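Local coordinates for enterobactin synthetase component F-related protein (Vibrio cholerae serotype O1, PDB 4OXI), which probably activates glycine with ATP as an adenylation-domain ligase, in a pathway that modifies lipopolysaccharide and gives resistance to antimicrobial peptides, at residues Thr491-Val496 with Phe515-Thr520. Sequence-based numbering, arbitrary orientation.
Sequences TQAHSV and FVDTHT
The flat carboxylate of D517 joins the two segments, meeting H494 and S495 through OD2. The amide of S495 reaches OD2 at 2.9 Å (N to OD2), along the anti lone pair, with an N-H...O angle of 155°. The amide N of H494 comes to 2.7 Å of the same D517 OD2, but at 127° this bond is weak. The other oxygen, OD1, accepts from the amide of H519, two residues on, which makes an Asx turn. This donor also comes from the anti side, somewhat out of the carboxylate plane. Within the same turn, T518 OG1 lies over one face of the H519 ring. D517 CG sits between the backbone N and the carbonyl carbon (chi1 61°). That folds the carboxylate back over its own turn while OD2 still points at 491-496.

A side-chain bond closes the far end of the contact. T520 OG1 donates to T491 O at 2.9 Å, tilted from the carbonyl plane. T491 ends helix 480-491; its OG1 accepts from A493 N in an ST turn and bonds to V487 O.

A493 CB lies between these polar points, 4.2 Å from V516 CB. Towards the strands, V496 and V516 form an antiparallel non-hydrogen-bonded pair, on the same face of the sheet. W527 of helix 524-531 touches T491, V516 and T520. The backbone bond from D517 N to S495 O is weak.

The contact joins the loop from helix 480-491 into edge strand 496-500 with the turn leaving the central strand 512-516. With 543-546 these form a three-stranded sheet, probably of the small C-terminal subdomain usual in adenylating enzymes. One buried carboxylate takes three backbone amides, the one from H494 weakly. These donors probably stabilise its negative charge and fix its rotation.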
loop_
_atom_site.group_PDB
_atom_site.type_symbol
_atom_site.label_atom_id
_atom_site.label_comp_id
_atom_site.label_asym_id
_atom_site.label_seq_id
_atom_site.Cartn_x
_atom_site.Cartn_y
_atom_site.Cartn_z
ATOM N N THR A 491 -26.135 4.359 -14.949
ATOM C CA THR A 491 -27.394 5.086 -14.892
ATOM C C THR A 491 -27.809 5.735 -16.205
ATOM O O THR A 491 -28.985 6.040 -16.390
ATOM C CB THR A 491 -27.376 6.167 -13.804
ATOM O OG1 THR A 491 -26.471 7.213 -14.180
ATOM C CG2 THR A 491 -26.959 5.556 -12.468
ATOM N N GLN A 492 -26.851 5.957 -17.104
ATOM C CA GLN A 492 -27.103 6.680 -18.355
ATOM C C GLN A 492 -27.586 8.106 -18.094
ATOM O O GLN A 492 -28.131 8.758 -18.988
ATOM C CB GLN A 492 -28.103 5.931 -19.261
ATOM C CG GLN A 492 -27.559 4.636 -19.880
ATOM C CD GLN A 492 -26.303 4.872 -20.698
ATOM O OE1 GLN A 492 -26.311 5.638 -21.666
ATOM N NE2 GLN A 492 -25.209 4.221 -20.304
ATOM N N ALA A 493 -27.374 8.587 -16.869
ATOM C CA ALA A 493 -27.731 9.954 -16.496
ATOM C C ALA A 493 -26.919 11.006 -17.255
ATOM O O ALA A 493 -25.770 10.776 -17.625
ATOM C CB ALA A 493 -27.566 10.153 -14.988
ATOM N N HIS A 494 -27.519 12.171 -17.464
ATOM C CA HIS A 494 -26.842 13.277 -18.126
ATOM C C HIS A 494 -25.891 13.964 -17.158
ATOM O O HIS A 494 -24.801 14.404 -17.528
ATOM C CB HIS A 494 -27.867 14.296 -18.625
ATOM C CG HIS A 494 -27.252 15.466 -19.327
ATOM N ND1 HIS A 494 -26.945 16.648 -18.684
ATOM C CD2 HIS A 494 -26.864 15.628 -20.616
ATOM C CE1 HIS A 494 -26.401 17.489 -19.546
ATOM N NE2 HIS A 494 -26.339 16.895 -20.726
ATOM N N SER A 495 -26.323 14.057 -15.909
ATOM C CA SER A 495 -25.584 14.777 -14.890
ATOM C C SER A 495 -25.371 13.880 -13.658
ATOM O O SER A 495 -26.305 13.211 -13.193
ATOM C CB SER A 495 -26.348 16.054 -14.536
ATOM O OG SER A 495 -25.745 16.723 -13.446
ATOM N N VAL A 496 -24.136 13.844 -13.153
ATOM C CA VAL A 496 -23.764 12.965 -12.035
ATOM C C VAL A 496 -22.689 13.627 -11.179
ATOM O O VAL A 496 -21.716 14.156 -11.713
ATOM C CB VAL A 496 -23.164 11.629 -12.525
ATOM C CG1 VAL A 496 -22.604 10.839 -11.357
ATOM C CG2 VAL A 496 -24.173 10.796 -13.274
ATOM N N PHE A 515 -25.267 11.712 -6.658
ATOM C CA PHE A 515 -26.377 12.543 -7.121
ATOM C C PHE A 515 -26.536 12.364 -8.618
ATOM O O PHE A 515 -25.570 12.502 -9.372
ATOM C CB PHE A 515 -26.124 14.024 -6.836
ATOM C CG PHE A 515 -26.109 14.364 -5.377
ATOM C CD1 PHE A 515 -27.261 14.822 -4.750
ATOM C CD2 PHE A 515 -24.947 14.222 -4.626
ATOM C CE1 PHE A 515 -27.260 15.138 -3.404
ATOM C CE2 PHE A 515 -24.936 14.537 -3.266
ATOM C CZ PHE A 515 -26.099 14.998 -2.659
ATOM N N VAL A 516 -27.746 12.036 -9.051
ATOM C CA VAL A 516 -28.035 11.940 -10.477
ATOM C C VAL A 516 -29.164 12.907 -10.814
ATOM O O VAL A 516 -29.885 13.361 -9.927
ATOM C CB VAL A 516 -28.428 10.519 -10.875
ATOM C CG1 VAL A 516 -27.297 9.547 -10.530
ATOM C CG2 VAL A 516 -29.727 10.112 -10.171
ATOM N N ASP A 517 -29.304 13.246 -12.084
ATOM C CA ASP A 517 -30.360 14.168 -12.468
ATOM C C ASP A 517 -31.742 13.515 -12.326
ATOM O O ASP A 517 -31.853 12.309 -12.057
ATOM C CB ASP A 517 -30.124 14.678 -13.891
ATOM C CG ASP A 517 -30.123 13.564 -14.913
ATOM O OD1 ASP A 517 -31.135 12.834 -15.003
ATOM O OD2 ASP A 517 -29.110 13.416 -15.631
ATOM N N THR A 518 -32.788 14.316 -12.513
ATOM C CA THR A 518 -34.166 13.869 -12.315
ATOM C C THR A 518 -34.801 13.309 -13.591
ATOM O O THR A 518 -35.982 12.950 -13.590
ATOM C CB THR A 518 -35.039 15.026 -11.797
ATOM O OG1 THR A 518 -34.804 16.188 -12.605
ATOM C CG2 THR A 518 -34.700 15.356 -10.346
ATOM N N HIS A 519 -34.025 13.217 -14.670
ATOM C CA HIS A 519 -34.561 12.762 -15.959
ATOM C C HIS A 519 -34.295 11.298 -16.245
ATOM O O HIS A 519 -34.781 10.756 -17.235
ATOM C CB HIS A 519 -33.976 13.586 -17.101
ATOM C CG HIS A 519 -34.126 15.054 -16.900
ATOM N ND1 HIS A 519 -33.047 15.893 -16.709
ATOM C CD2 HIS A 519 -35.232 15.832 -16.815
ATOM C CE1 HIS A 519 -33.483 17.129 -16.538
ATOM N NE2 HIS A 519 -34.803 17.119 -16.595
ATOM N N THR A 520 -33.502 10.658 -15.397
ATOM C CA THR A 520 -33.135 9.279 -15.645
ATOM C C THR A 520 -34.083 8.378 -14.865
ATOM O O THR A 520 -34.494 8.718 -13.752
ATOM C CB THR A 520 -31.646 9.017 -15.288
ATOM O OG1 THR A 520 -31.247 7.727 -15.776
ATOM C CG2 THR A 520 -31.426 9.091 -13.787
#